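Local coordinates for glucan-binding protein C, GbpC (Streptococcus mutans UA159, PDB 5UQZ), which probably mediates both sucrose-dependent and sucrose-independent adherence as a calcium-binding, wall-anchored glucan-binding protein, of which this chain holds the GbpC family region, at residues Leu64-Glu69 against Ala218-Ser223; Ser214-Ile219 against Ala304-Gly309; Thr162-Ser167 against Thr186-Arg191; Tyr156-Ser161 against Asp193-Thr198; Ala72-Glu77 against Ile132-Asp137. All blocks are in the same frame, centred on the assembly; numbering follows the deposited sequence.

Contacts 4 and 5 are antiparallel strand pairs of the same large sheet, their strands 151-160 and 132-137 being neighbours in it; each combines an inner apolar face with an outer polar one. Contact 3 joins two loops nested within the connection closed by contact 4 and is almost wholly polar, with paired asparagine amides. Contacts 1 and 2 share Ala218 and Ile219, and contact 1 lies on the opposite side of the chain's centre from contact 3. Contact 1 is buried and purely apolar, joining two different small sheets, whereas contact 2 is a strand ladder in which water completes part of the backbone bonding. Contact 5 alone carries a salt bridge between its segments.

Contact 1: Leu64-Glu69 against Ala218-Ser223; sequences LVFINE and AIMSLS
Leu64 meets Ala218 and Met220 where the two backbones run nearest, the CA atoms of Leu64 and Ala218 being 5.0 Å apart. Its CB sits against the Ala218 backbone, 4.0 Å from Ala218 CA. CG stands anti to the backbone N (chi1 179°), and from there branch CD2 does most of the touching: it lies 3.8 Å from Met220 CG and also brushes Ala218 CB at 4.3 Å. The leucine and methionine side chains cross at a slant, and Met220 SD lies 4.1 Å from Leu64 CD2.

Two residues on, Phe66 is the second to reach over. Its ring atom CD2 comes to 4.2 Å from Met220 CE, and that methyl lies at the ring edge, near the ring plane, not over a face. A bend at chi3 of Met220 (72°) places CE there. Met220 is therefore touched at CG and SD by Leu64 and at CE by Phe66. No hydrogen bond joins the two segments; only apolar contact does, and all the residues involved are buried.

Polar ties run through neighbours instead: the amide of Gln62 bonds both Leu64 N and Ile219 O, and Ser333 OG bonds Phe66 N. Strand 64-65 pairs with strand 143-144, while strand 219-222 pairs with strand 303-306, so the contact joins two small sheets. Strand 194-204 adjoins both partners, with Phe203 against Leu64 and edge-to-face with Phe66, and Ile201 against Met220.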
# COMPACT_ATOMS: atom_id res chain seq x y z
N LEU A 64 -15.45 -5.27 -11.39
CA LEU A 64 -15.58 -4.26 -10.35
C LEU A 64 -14.81 -3.02 -10.80
O LEU A 64 -13.64 -3.11 -11.16
CB LEU A 64 -14.99 -4.77 -9.04
CG LEU A 64 -15.07 -3.74 -7.88
CD1 LEU A 64 -16.50 -3.52 -7.43
CD2 LEU A 64 -14.24 -4.27 -6.70
N VAL A 65 -15.46 -1.86 -10.72
CA VAL A 65 -14.82 -0.56 -10.85
C VAL A 65 -15.05 0.15 -9.52
O VAL A 65 -16.18 0.51 -9.20
CB VAL A 65 -15.38 0.24 -12.04
CG1 VAL A 65 -14.66 1.58 -12.13
CG2 VAL A 65 -15.26 -0.57 -13.35
N PHE A 66 -13.99 0.29 -8.73
CA PHE A 66 -14.10 0.82 -7.38
C PHE A 66 -12.72 1.39 -7.05
O PHE A 66 -11.88 0.76 -6.41
CB PHE A 66 -14.49 -0.31 -6.44
CG PHE A 66 -14.62 0.12 -4.98
CD1 PHE A 66 -15.51 1.13 -4.60
CD2 PHE A 66 -13.89 -0.50 -4.00
CE1 PHE A 66 -15.62 1.50 -3.25
CE2 PHE A 66 -14.02 -0.15 -2.67
CZ PHE A 66 -14.89 0.83 -2.31
N ILE A 67 -12.48 2.58 -7.57
CA ILE A 67 -11.13 3.13 -7.53
C ILE A 67 -11.03 4.53 -7.02
O ILE A 67 -9.99 4.93 -6.49
CB ILE A 67 -10.40 2.99 -8.85
CG1 ILE A 67 -8.98 3.52 -8.77
CG2 ILE A 67 -11.11 3.62 -9.86
CD1 ILE A 67 -8.23 2.97 -7.45
N ASN A 68 -12.06 5.32 -7.19
CA ASN A 68 -11.95 6.74 -6.86
C ASN A 68 -13.33 7.21 -6.40
O ASN A 68 -14.21 7.24 -7.24
CB ASN A 68 -11.52 7.45 -8.19
CG ASN A 68 -11.59 8.97 -8.19
OD1 ASN A 68 -11.03 9.62 -7.32
ND2 ASN A 68 -12.21 9.54 -9.26
N GLU A 69 -13.50 7.58 -5.13
CA GLU A 69 -14.80 8.06 -4.64
C GLU A 69 -14.57 9.28 -3.78
O GLU A 69 -14.75 9.26 -2.55
CB GLU A 69 -15.55 6.95 -3.90
CG GLU A 69 -16.06 5.86 -4.86
CD GLU A 69 -17.08 6.38 -5.89
OE1 GLU A 69 -17.62 7.51 -5.74
OE2 GLU A 69 -17.37 5.65 -6.87
N ALA A 218 -15.16 -9.69 -8.81
CA ALA A 218 -14.63 -8.58 -8.02
C ALA A 218 -13.16 -8.86 -7.76
O ALA A 218 -12.80 -9.54 -6.80
CB ALA A 218 -15.41 -8.38 -6.71
N ILE A 219 -12.28 -8.29 -8.58
CA ILE A 219 -10.85 -8.47 -8.38
C ILE A 219 -10.36 -7.25 -7.61
O ILE A 219 -10.53 -6.11 -8.07
CB ILE A 219 -10.08 -8.67 -9.70
CG1 ILE A 219 -10.77 -9.69 -10.62
CG2 ILE A 219 -8.63 -9.12 -9.36
CD1 ILE A 219 -11.05 -11.04 -10.01
N MET A 220 -9.78 -7.47 -6.45
CA MET A 220 -9.40 -6.37 -5.57
C MET A 220 -7.91 -6.42 -5.27
O MET A 220 -7.28 -7.48 -5.18
CB MET A 220 -10.22 -6.42 -4.30
CG MET A 220 -11.70 -6.23 -4.64
SD MET A 220 -12.75 -5.87 -3.26
CE MET A 220 -12.22 -4.19 -2.95
N SER A 221 -7.35 -5.25 -5.07
CA SER A 221 -5.93 -5.10 -4.84
C SER A 221 -5.56 -5.41 -3.40
O SER A 221 -6.30 -5.09 -2.47
CB SER A 221 -5.53 -3.66 -5.17
OG SER A 221 -6.20 -2.75 -4.31
N LEU A 222 -4.38 -5.98 -3.22
CA LEU A 222 -3.73 -6.12 -1.92
C LEU A 222 -2.29 -5.66 -2.15
O LEU A 222 -1.31 -6.42 -2.09
CB LEU A 222 -3.81 -7.58 -1.43
CG LEU A 222 -5.26 -8.04 -1.21
CD1 LEU A 222 -5.36 -9.53 -1.00
CD2 LEU A 222 -5.96 -7.29 -0.06
N SER A 223 -2.16 -4.37 -2.41
CA SER A 223 -0.87 -3.78 -2.75
C SER A 223 -0.09 -3.40 -1.49
O SER A 223 -0.60 -3.44 -0.37
CB SER A 223 -1.10 -2.54 -3.59
OG SER A 223 -1.79 -2.87 -4.79

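Contact 2: Ser214-Ile219 against Ala304-Gly309; sequences SGNNAI and AMTYKG
The contact belongs to the antiparallel pairing of strands 219-222 and 303-306, with Ile219 opposite Thr306 in a non-hydrogen-bonded pair. One step beyond, Tyr307 N bonds Ala218 O at 2.8 Å. The matching bond back is not direct: a water bridges the two residues, accepting from Ala218 N at 2.9 Å and donating to Tyr307 O at 2.8 Å. On the other side of the pair, Ile219 CA sends a CA-H contact to Met305 O, 3.3 Å away.

Among side chains, Ile219 CD1 lies 3.5 Å from Thr306 OG1, whose polar partner is Arg57. Thr306 CG2, anti to its backbone N, turns the other way and meets Asn216 CB at 3.8 Å, the two side chains crossing at about a right angle. Asn216 then lies across the extended aliphatic chain of Lys308, with OD1 against CG and CE. A second water joins the ends, accepting from Asn216 ND2 at 3.1 Å and from Lys308 NZ at 3.0 Å. This is the pattern of an antiparallel ladder whose next hydrogen-bonded pair is completed by a water, on an outermost strand of a three-stranded sheet.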
# COMPACT_ATOMS: atom_id res chain seq x y z
N SER A 214 -20.86 -13.66 -6.27
CA SER A 214 -20.45 -15.03 -6.57
C SER A 214 -20.25 -15.32 -8.05
O SER A 214 -19.95 -16.48 -8.36
CB SER A 214 -21.34 -16.07 -5.90
OG SER A 214 -22.66 -15.94 -6.37
N GLY A 215 -20.35 -14.33 -8.93
CA GLY A 215 -19.83 -14.47 -10.28
C GLY A 215 -18.31 -14.37 -10.31
O GLY A 215 -17.70 -14.58 -11.36
N ASN A 216 -17.68 -14.04 -9.18
CA ASN A 216 -16.23 -14.04 -9.09
C ASN A 216 -15.59 -13.00 -9.98
O ASN A 216 -14.47 -13.18 -10.50
CB ASN A 216 -15.62 -15.43 -9.27
CG ASN A 216 -15.91 -16.34 -8.12
OD1 ASN A 216 -16.57 -15.96 -7.15
ND2 ASN A 216 -15.46 -17.59 -8.22
N ASN A 217 -16.27 -11.85 -10.14
CA ASN A 217 -15.74 -10.76 -10.96
C ASN A 217 -15.20 -9.59 -10.14
O ASN A 217 -14.81 -8.58 -10.72
CB ASN A 217 -16.80 -10.26 -11.95
CG ASN A 217 -17.28 -11.37 -12.88
OD1 ASN A 217 -18.45 -11.78 -12.84
ND2 ASN A 217 -16.36 -11.88 -13.71
N ALA A 218 -15.16 -9.69 -8.81
CA ALA A 218 -14.63 -8.58 -8.02
C ALA A 218 -13.16 -8.86 -7.76
O ALA A 218 -12.80 -9.54 -6.80
CB ALA A 218 -15.41 -8.38 -6.71
N ILE A 219 -12.28 -8.29 -8.58
CA ILE A 219 -10.85 -8.47 -8.38
C ILE A 219 -10.36 -7.25 -7.61
O ILE A 219 -10.53 -6.11 -8.07
CB ILE A 219 -10.08 -8.67 -9.70
CG1 ILE A 219 -10.77 -9.69 -10.62
CG2 ILE A 219 -8.63 -9.12 -9.36
CD1 ILE A 219 -11.05 -11.04 -10.01
N ALA A 304 -3.28 -9.73 -4.99
CA ALA A 304 -4.65 -9.40 -5.32
C ALA A 304 -5.53 -10.55 -4.89
O ALA A 304 -5.02 -11.61 -4.50
CB ALA A 304 -4.81 -9.19 -6.82
N MET A 305 -6.84 -10.34 -4.95
CA MET A 305 -7.78 -11.38 -4.58
C MET A 305 -8.98 -11.33 -5.51
O MET A 305 -9.38 -10.28 -5.99
CB MET A 305 -8.25 -11.31 -3.14
CG MET A 305 -8.93 -10.02 -2.77
SD MET A 305 -9.53 -10.13 -1.04
CE MET A 305 -9.99 -8.41 -0.76
N THR A 306 -9.61 -12.49 -5.70
CA THR A 306 -11.03 -12.54 -6.09
C THR A 306 -11.82 -12.44 -4.80
O THR A 306 -11.76 -13.35 -3.95
CB THR A 306 -11.33 -13.83 -6.84
OG1 THR A 306 -10.54 -13.88 -8.03
CG2 THR A 306 -12.81 -13.87 -7.20
N TYR A 307 -12.42 -11.28 -4.60
CA TYR A 307 -13.16 -11.00 -3.39
C TYR A 307 -14.57 -11.53 -3.53
O TYR A 307 -15.33 -11.13 -4.43
CB TYR A 307 -13.16 -9.48 -3.14
CG TYR A 307 -13.94 -9.13 -1.88
CD1 TYR A 307 -13.54 -9.60 -0.65
CD2 TYR A 307 -15.12 -8.37 -1.94
CE1 TYR A 307 -14.29 -9.35 0.50
CE2 TYR A 307 -15.85 -8.09 -0.82
CZ TYR A 307 -15.45 -8.57 0.39
OH TYR A 307 -16.17 -8.34 1.53
N LYS A 308 -14.92 -12.45 -2.63
CA LYS A 308 -16.19 -13.17 -2.71
C LYS A 308 -17.20 -12.67 -1.68
O LYS A 308 -18.25 -13.27 -1.49
CB LYS A 308 -15.95 -14.67 -2.52
CG LYS A 308 -15.12 -15.21 -3.71
CD LYS A 308 -14.83 -16.72 -3.50
CE LYS A 308 -13.97 -17.25 -4.63
NZ LYS A 308 -13.66 -18.71 -4.57
N GLY A 309 -16.89 -11.57 -1.00
CA GLY A 309 -17.83 -11.03 -0.04
C GLY A 309 -17.65 -11.50 1.37
O GLY A 309 -18.42 -11.10 2.23
O HOH W 1 -16.16 -19.64 -5.98
O HOH W 2 -16.22 -11.67 -6.98

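Contact 3: Thr162-Ser167 against Thr186-Arg191; sequences TNNEGS and TSNAGR
Thr162 O is gripped from two directions: Ser187 N bonds it at 2.9 Å, almost straight at 171°, and a water lies 2.8 Å from the same oxygen. That water accepts from Asn188 N at 3.0 Å, so it links the two backbones beside the direct bond. Farther out, the amides of Asn164 and Asn188 meet tip to tip and exchange two bonds, Asn164 ND2 to Asn188 OD1 at 2.9 Å and Asn188 ND2 to Asn164 OD1 at 3.0 Å. Their planes are turned 38° apart, yet each acceptor stays close to the plane of the amide that donates to it. Asn188 ND2 also bonds Asp193 OD2.

Both segments are loops: residues 162-167 lead from strand 151-160 into strand 167-172, and residues 186-191 lie between strand 180-184 and strand 194-204. Within the first, Asn163 makes an Asx turn: OD1 accepts from Glu165 N at 2.9 Å, the donor standing well above the carbonyl plane. Its ND2 donates to Ser167 OG at 3.0 Å, in the amide plane, and also reaches Thr102. A chi1 of 73° sets CG between the backbone N and the carbonyl carbon; Asn163 CB lies 3.5 Å from Ser187 OG.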
# COMPACT_ATOMS: atom_id res chain seq x y z
N THR A 162 -0.04 -3.75 18.80
CA THR A 162 1.34 -3.74 19.26
C THR A 162 1.53 -2.98 20.57
O THR A 162 2.64 -3.03 21.12
CB THR A 162 2.26 -3.19 18.17
OG1 THR A 162 1.73 -1.92 17.77
CG2 THR A 162 2.26 -4.09 16.95
N ASN A 163 0.51 -2.25 21.04
CA ASN A 163 0.65 -1.59 22.33
C ASN A 163 0.10 -2.47 23.44
O ASN A 163 -0.32 -3.61 23.21
CB ASN A 163 0.09 -0.15 22.28
CG ASN A 163 -1.44 -0.06 22.25
OD1 ASN A 163 -2.16 -1.02 22.61
ND2 ASN A 163 -1.94 1.08 21.84
N ASN A 164 0.15 -1.97 24.67
CA ASN A 164 -0.32 -2.73 25.83
C ASN A 164 -1.67 -2.22 26.33
O ASN A 164 -2.03 -2.44 27.48
CB ASN A 164 0.73 -2.77 26.94
CG ASN A 164 1.87 -3.71 26.59
OD1 ASN A 164 1.64 -4.74 25.98
ND2 ASN A 164 3.08 -3.39 27.02
N GLU A 165 -2.43 -1.57 25.47
CA GLU A 165 -3.70 -0.97 25.82
C GLU A 165 -4.86 -1.53 25.00
O GLU A 165 -5.99 -1.04 25.14
CB GLU A 165 -3.64 0.56 25.65
CG GLU A 165 -2.48 1.25 26.37
CD GLU A 165 -2.29 2.70 25.93
OE1 GLU A 165 -3.30 3.41 25.74
OE2 GLU A 165 -1.13 3.12 25.77
N GLY A 166 -4.60 -2.52 24.15
CA GLY A 166 -5.69 -3.09 23.34
C GLY A 166 -6.31 -2.06 22.41
O GLY A 166 -7.53 -2.07 22.22
N SER A 167 -5.49 -1.17 21.84
CA SER A 167 -6.03 -0.06 21.08
C SER A 167 -5.11 0.25 19.91
O SER A 167 -3.94 -0.16 19.86
CB SER A 167 -6.14 1.19 21.96
OG SER A 167 -4.82 1.68 22.26
N THR A 186 4.78 0.36 19.53
CA THR A 186 5.23 -1.02 19.72
C THR A 186 5.78 -1.09 21.14
O THR A 186 6.91 -0.67 21.41
CB THR A 186 6.30 -1.39 18.70
OG1 THR A 186 5.80 -1.11 17.38
CG2 THR A 186 6.65 -2.87 18.77
N SER A 187 4.94 -1.55 22.06
CA SER A 187 5.26 -1.41 23.48
C SER A 187 6.27 -2.43 23.97
O SER A 187 6.93 -2.17 24.98
CB SER A 187 3.99 -1.54 24.30
OG SER A 187 3.08 -0.51 23.98
N ASN A 188 6.36 -3.59 23.33
CA ASN A 188 7.17 -4.69 23.83
C ASN A 188 8.30 -5.04 22.88
O ASN A 188 8.18 -4.83 21.68
CB ASN A 188 6.29 -5.90 24.02
CG ASN A 188 5.11 -5.60 24.91
OD1 ASN A 188 5.27 -5.07 26.02
ND2 ASN A 188 3.91 -5.91 24.45
N ALA A 189 9.39 -5.55 23.46
CA ALA A 189 10.46 -6.15 22.67
C ALA A 189 10.05 -7.54 22.19
O ALA A 189 9.10 -8.14 22.68
CB ALA A 189 11.71 -6.29 23.57
N GLY A 190 10.78 -8.06 21.20
CA GLY A 190 10.61 -9.43 20.77
C GLY A 190 9.92 -9.61 19.44
O GLY A 190 9.79 -10.76 18.99
N ARG A 191 9.44 -8.54 18.80
CA ARG A 191 9.02 -8.58 17.39
C ARG A 191 7.79 -9.46 17.16
O ARG A 191 7.51 -9.79 16.00
CB ARG A 191 10.17 -8.96 16.45
CG ARG A 191 11.31 -7.98 16.51
CD ARG A 191 12.39 -8.36 15.55
NE ARG A 191 13.44 -7.32 15.50
CZ ARG A 191 14.50 -7.33 14.71
NH1 ARG A 191 14.68 -8.35 13.87
NH2 ARG A 191 15.33 -6.27 14.73
O HOH W 3 4.75 -4.80 21.15

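Contact 4: Tyr156-Ser161 against Asp193-Thr198; sequences YTLNSS and DKISVT
Backbone bonds pair Thr157 with Thr198 in both directions, Thr157 N to Thr198 O at 2.8 Å and Thr198 N to Thr157 O at 2.9 Å. Further along, Ser196 faces two residues at once: Asn159 N donates to Ser196 O at 2.7 Å, while Ser196 N bonds Ser160 O at a longer 3.2 Å. The register is disturbed here, as in a beta bulge. Ser160 lies on the face that carries Ser196, and the Asn159 amide reaches across to Ser196 OG and Thr198 OG1.

Asn159 ND2 spends both its hydrogens across the strands, one on Thr198 OG1 at 2.9 Å and one on Ser196 OG at 3.0 Å, each oxygen in the amide plane; the amide is thereby held against rotation. Thr198 OG1 is tied in turn to Thr313. Ser160 OG, placed between its backbone N and carbonyl carbon (chi1 67°), donates to Lys194 O at 2.8 Å from above the carbonyl plane. Waters bridge the two ends, Thr157 OG1 to Thr198 O and Ser161 O to Lys194 N.

The apolar contacts lie on the other face. Leu158 CD1 is 4.0 Å from both Ile195 CG2 and Val197 CG2, and Val197 CG1 sits at the edge of the Tyr156 ring. This face packs on Ile180 and Ile182 of strand 180-184 and on Met126 of strand 122-127; within the sheet, strand 132-137 flanks 151-160 and strand 312-319 flanks 194-204.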
# COMPACT_ATOMS: atom_id res chain seq x y z
N TYR A 156 -15.04 -3.25 10.39
CA TYR A 156 -13.65 -3.40 10.81
C TYR A 156 -13.63 -3.85 12.26
O TYR A 156 -14.37 -3.32 13.11
CB TYR A 156 -12.90 -2.03 10.78
CG TYR A 156 -12.93 -1.32 9.46
CD1 TYR A 156 -13.94 -0.42 9.13
CD2 TYR A 156 -11.86 -1.44 8.60
CE1 TYR A 156 -13.90 0.34 7.95
CE2 TYR A 156 -11.80 -0.69 7.40
CZ TYR A 156 -12.81 0.21 7.10
OH TYR A 156 -12.74 0.91 5.92
N THR A 157 -12.73 -4.79 12.57
CA THR A 157 -12.54 -5.26 13.96
C THR A 157 -11.05 -5.35 14.23
O THR A 157 -10.33 -6.08 13.52
CB THR A 157 -13.16 -6.64 14.19
OG1 THR A 157 -14.54 -6.58 13.82
CG2 THR A 157 -13.06 -7.03 15.67
N LEU A 158 -10.60 -4.66 15.27
CA LEU A 158 -9.20 -4.78 15.69
C LEU A 158 -9.06 -6.05 16.54
O LEU A 158 -9.75 -6.19 17.55
CB LEU A 158 -8.85 -3.55 16.52
CG LEU A 158 -7.38 -3.48 17.00
CD1 LEU A 158 -6.40 -3.27 15.84
CD2 LEU A 158 -7.21 -2.36 18.02
N ASN A 159 -8.23 -6.99 16.10
CA ASN A 159 -8.09 -8.26 16.82
C ASN A 159 -6.95 -8.22 17.83
O ASN A 159 -6.94 -8.99 18.79
CB ASN A 159 -7.81 -9.41 15.85
CG ASN A 159 -8.90 -9.53 14.82
OD1 ASN A 159 -10.10 -9.58 15.17
ND2 ASN A 159 -8.52 -9.52 13.55
N SER A 160 -5.95 -7.39 17.60
CA SER A 160 -4.77 -7.27 18.46
C SER A 160 -4.06 -5.97 18.13
O SER A 160 -4.26 -5.41 17.03
CB SER A 160 -3.83 -8.46 18.31
OG SER A 160 -3.21 -8.49 17.01
N SER A 161 -3.22 -5.53 19.05
CA SER A 161 -2.39 -4.34 18.84
C SER A 161 -0.94 -4.63 19.24
O SER A 161 -0.66 -5.61 19.95
CB SER A 161 -2.92 -3.19 19.71
OG SER A 161 -2.13 -2.05 19.48
N ASP A 193 4.34 -9.04 18.56
CA ASP A 193 2.98 -8.52 18.57
C ASP A 193 2.65 -7.96 17.19
O ASP A 193 3.54 -7.68 16.39
CB ASP A 193 2.88 -7.41 19.62
CG ASP A 193 3.13 -7.94 21.04
OD1 ASP A 193 2.70 -9.08 21.36
OD2 ASP A 193 3.78 -7.25 21.84
N LYS A 194 1.36 -7.77 16.95
CA LYS A 194 0.95 -7.25 15.64
C LYS A 194 -0.33 -6.43 15.82
O LYS A 194 -1.12 -6.67 16.74
CB LYS A 194 0.73 -8.35 14.64
CG LYS A 194 -0.24 -9.35 14.99
CD LYS A 194 -0.02 -10.61 14.09
CE LYS A 194 -1.09 -11.64 14.42
NZ LYS A 194 -1.07 -12.79 13.49
N ILE A 195 -0.55 -5.51 14.88
CA ILE A 195 -1.87 -4.94 14.66
C ILE A 195 -2.56 -5.88 13.66
O ILE A 195 -2.00 -6.18 12.59
CB ILE A 195 -1.76 -3.52 14.10
CG1 ILE A 195 -1.20 -2.56 15.16
CG2 ILE A 195 -3.13 -3.01 13.61
CD1 ILE A 195 -0.88 -1.17 14.63
N SER A 196 -3.77 -6.32 14.01
CA SER A 196 -4.54 -7.24 13.16
C SER A 196 -5.94 -6.67 13.04
O SER A 196 -6.56 -6.36 14.06
CB SER A 196 -4.62 -8.60 13.86
OG SER A 196 -5.54 -9.42 13.17
N VAL A 197 -6.43 -6.55 11.80
CA VAL A 197 -7.78 -5.98 11.56
C VAL A 197 -8.52 -6.93 10.61
O VAL A 197 -8.05 -7.17 9.49
CB VAL A 197 -7.69 -4.57 10.95
CG1 VAL A 197 -9.10 -4.03 10.62
CG2 VAL A 197 -7.00 -3.60 11.89
N THR A 198 -9.69 -7.39 11.03
CA THR A 198 -10.57 -8.13 10.15
C THR A 198 -11.57 -7.15 9.54
O THR A 198 -12.14 -6.30 10.23
CB THR A 198 -11.31 -9.23 10.92
OG1 THR A 198 -10.37 -10.16 11.43
CG2 THR A 198 -12.32 -9.97 10.05
O HOH W 4 -14.91 -6.67 11.03
O HOH W 5 -0.42 -8.46 19.16

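Contact 5: Ala72-Glu77 against Ile132-Asp137; sequences AKLSIE and ISVTYD
Lys73 and Asp137 lean toward each other over one face of the strand pair. Both have CG between the backbone N and the carbonyl carbon, and the lysine chain bends only at chi4 (70°), which brings NZ to 2.9 Å from Asp137 OD1. This salt bridge uses the syn lone pair of OD1, the side of the other oxygen. Lys73 CG also passes Asp137 OD1, at 3.3 Å. A water donates to Asp137 OD2 and accepts a weak bond from Lys73 NZ.

On the other face, Leu74 and Tyr136 lie side by side and point the same way. Leu74 CD2 comes up obliquely to the CD2-CE2 side of the ring. Val134 CG1 stands 3.4 Å above one face of that ring, offset toward the rim, and meets Leu74 CD2 at 3.6 Å. Beyond it, Ile76 CG1 touches Val134 CG1 more loosely at 4.3 Å. Tyr136 OH is hydrogen-bonded to Tyr156 OH.

Beneath the side chains, three hydrogen-bonded pairs, Lys73 with Asp137, Ser75 with Thr135 and Glu77 with Ser133, give six backbone bonds. Leu172 of strand 167-172 packs against Ile76, Val134 and Tyr136. A regular antiparallel ladder, polar outside and apolar toward a second sheet, is typical of a beta-sandwich, here the beta-supersandwich of GbpC.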
# COMPACT_ATOMS: atom_id res chain seq x y z
N ALA A 72 -17.45 10.75 -1.36
CA ALA A 72 -18.17 9.87 -0.44
C ALA A 72 -18.23 10.48 0.95
O ALA A 72 -17.33 11.23 1.37
CB ALA A 72 -17.51 8.51 -0.40
N LYS A 73 -19.29 10.14 1.68
CA LYS A 73 -19.44 10.57 3.06
C LYS A 73 -19.71 9.34 3.93
O LYS A 73 -20.16 8.29 3.44
CB LYS A 73 -20.55 11.61 3.19
CG LYS A 73 -21.89 11.08 2.90
CD LYS A 73 -22.95 12.15 3.27
CE LYS A 73 -24.33 11.76 2.85
NZ LYS A 73 -24.84 10.63 3.69
N LEU A 74 -19.47 9.51 5.23
CA LEU A 74 -19.40 8.42 6.19
C LEU A 74 -20.49 8.48 7.24
O LEU A 74 -20.79 9.55 7.76
CB LEU A 74 -18.18 8.74 7.13
CG LEU A 74 -16.84 8.64 6.47
CD1 LEU A 74 -15.75 9.29 7.30
CD2 LEU A 74 -16.46 7.21 6.09
N SER A 75 -20.96 7.30 7.66
CA SER A 75 -21.79 7.11 8.85
C SER A 75 -21.16 5.96 9.61
O SER A 75 -20.92 4.90 9.04
CB SER A 75 -23.23 6.73 8.43
OG SER A 75 -24.06 6.55 9.55
N ILE A 76 -20.87 6.19 10.89
CA ILE A 76 -20.03 5.26 11.65
C ILE A 76 -20.81 4.78 12.86
O ILE A 76 -21.36 5.59 13.61
CB ILE A 76 -18.72 5.96 12.09
CG1 ILE A 76 -17.94 6.52 10.90
CG2 ILE A 76 -17.86 5.01 12.91
CD1 ILE A 76 -16.85 7.54 11.32
N GLU A 77 -20.81 3.47 13.07
CA GLU A 77 -21.40 2.86 14.23
C GLU A 77 -20.36 2.04 14.97
O GLU A 77 -19.52 1.37 14.36
CB GLU A 77 -22.56 1.93 13.82
CG GLU A 77 -23.37 1.42 15.01
CD GLU A 77 -24.52 0.48 14.64
OE1 GLU A 77 -24.71 0.16 13.43
OE2 GLU A 77 -25.25 0.05 15.56
N ILE A 132 -16.70 -2.31 14.41
CA ILE A 132 -17.32 -1.08 13.97
C ILE A 132 -17.86 -1.28 12.57
O ILE A 132 -17.42 -2.16 11.83
CB ILE A 132 -16.35 0.10 14.05
CG1 ILE A 132 -15.32 0.07 12.95
CG2 ILE A 132 -15.72 0.15 15.44
CD1 ILE A 132 -14.41 1.28 12.84
N SER A 133 -18.85 -0.46 12.21
CA SER A 133 -19.47 -0.55 10.91
C SER A 133 -19.51 0.83 10.28
O SER A 133 -20.07 1.76 10.86
CB SER A 133 -20.86 -1.15 11.10
OG SER A 133 -21.49 -1.41 9.89
N VAL A 134 -18.94 0.94 9.09
CA VAL A 134 -18.86 2.23 8.41
C VAL A 134 -19.65 2.15 7.12
O VAL A 134 -19.39 1.28 6.28
CB VAL A 134 -17.41 2.61 8.11
CG1 VAL A 134 -17.33 3.99 7.46
CG2 VAL A 134 -16.55 2.55 9.38
N THR A 135 -20.63 3.05 6.96
CA THR A 135 -21.42 3.11 5.73
C THR A 135 -21.00 4.33 4.96
O THR A 135 -21.01 5.45 5.49
CB THR A 135 -22.91 3.17 6.07
OG1 THR A 135 -23.26 1.96 6.82
CG2 THR A 135 -23.76 3.22 4.84
N TYR A 136 -20.66 4.11 3.69
CA TYR A 136 -20.19 5.18 2.81
C TYR A 136 -21.23 5.39 1.73
O TYR A 136 -21.67 4.43 1.05
CB TYR A 136 -18.89 4.77 2.12
CG TYR A 136 -17.74 4.35 3.02
CD1 TYR A 136 -17.66 3.07 3.55
CD2 TYR A 136 -16.69 5.26 3.32
CE1 TYR A 136 -16.59 2.66 4.32
CE2 TYR A 136 -15.60 4.84 4.06
CZ TYR A 136 -15.54 3.54 4.55
OH TYR A 136 -14.46 3.09 5.24
N ASP A 137 -21.66 6.62 1.54
CA ASP A 137 -22.56 6.89 0.44
C ASP A 137 -22.13 8.15 -0.29
O ASP A 137 -21.07 8.69 -0.01
CB ASP A 137 -24.03 6.70 0.74
CG ASP A 137 -24.49 7.62 1.78
OD1 ASP A 137 -23.74 8.45 2.22
OD2 ASP A 137 -25.67 7.56 2.14
O HOH W 6 -26.86 8.79 4.39
O HOH W 7 -24.23 0.11 10.72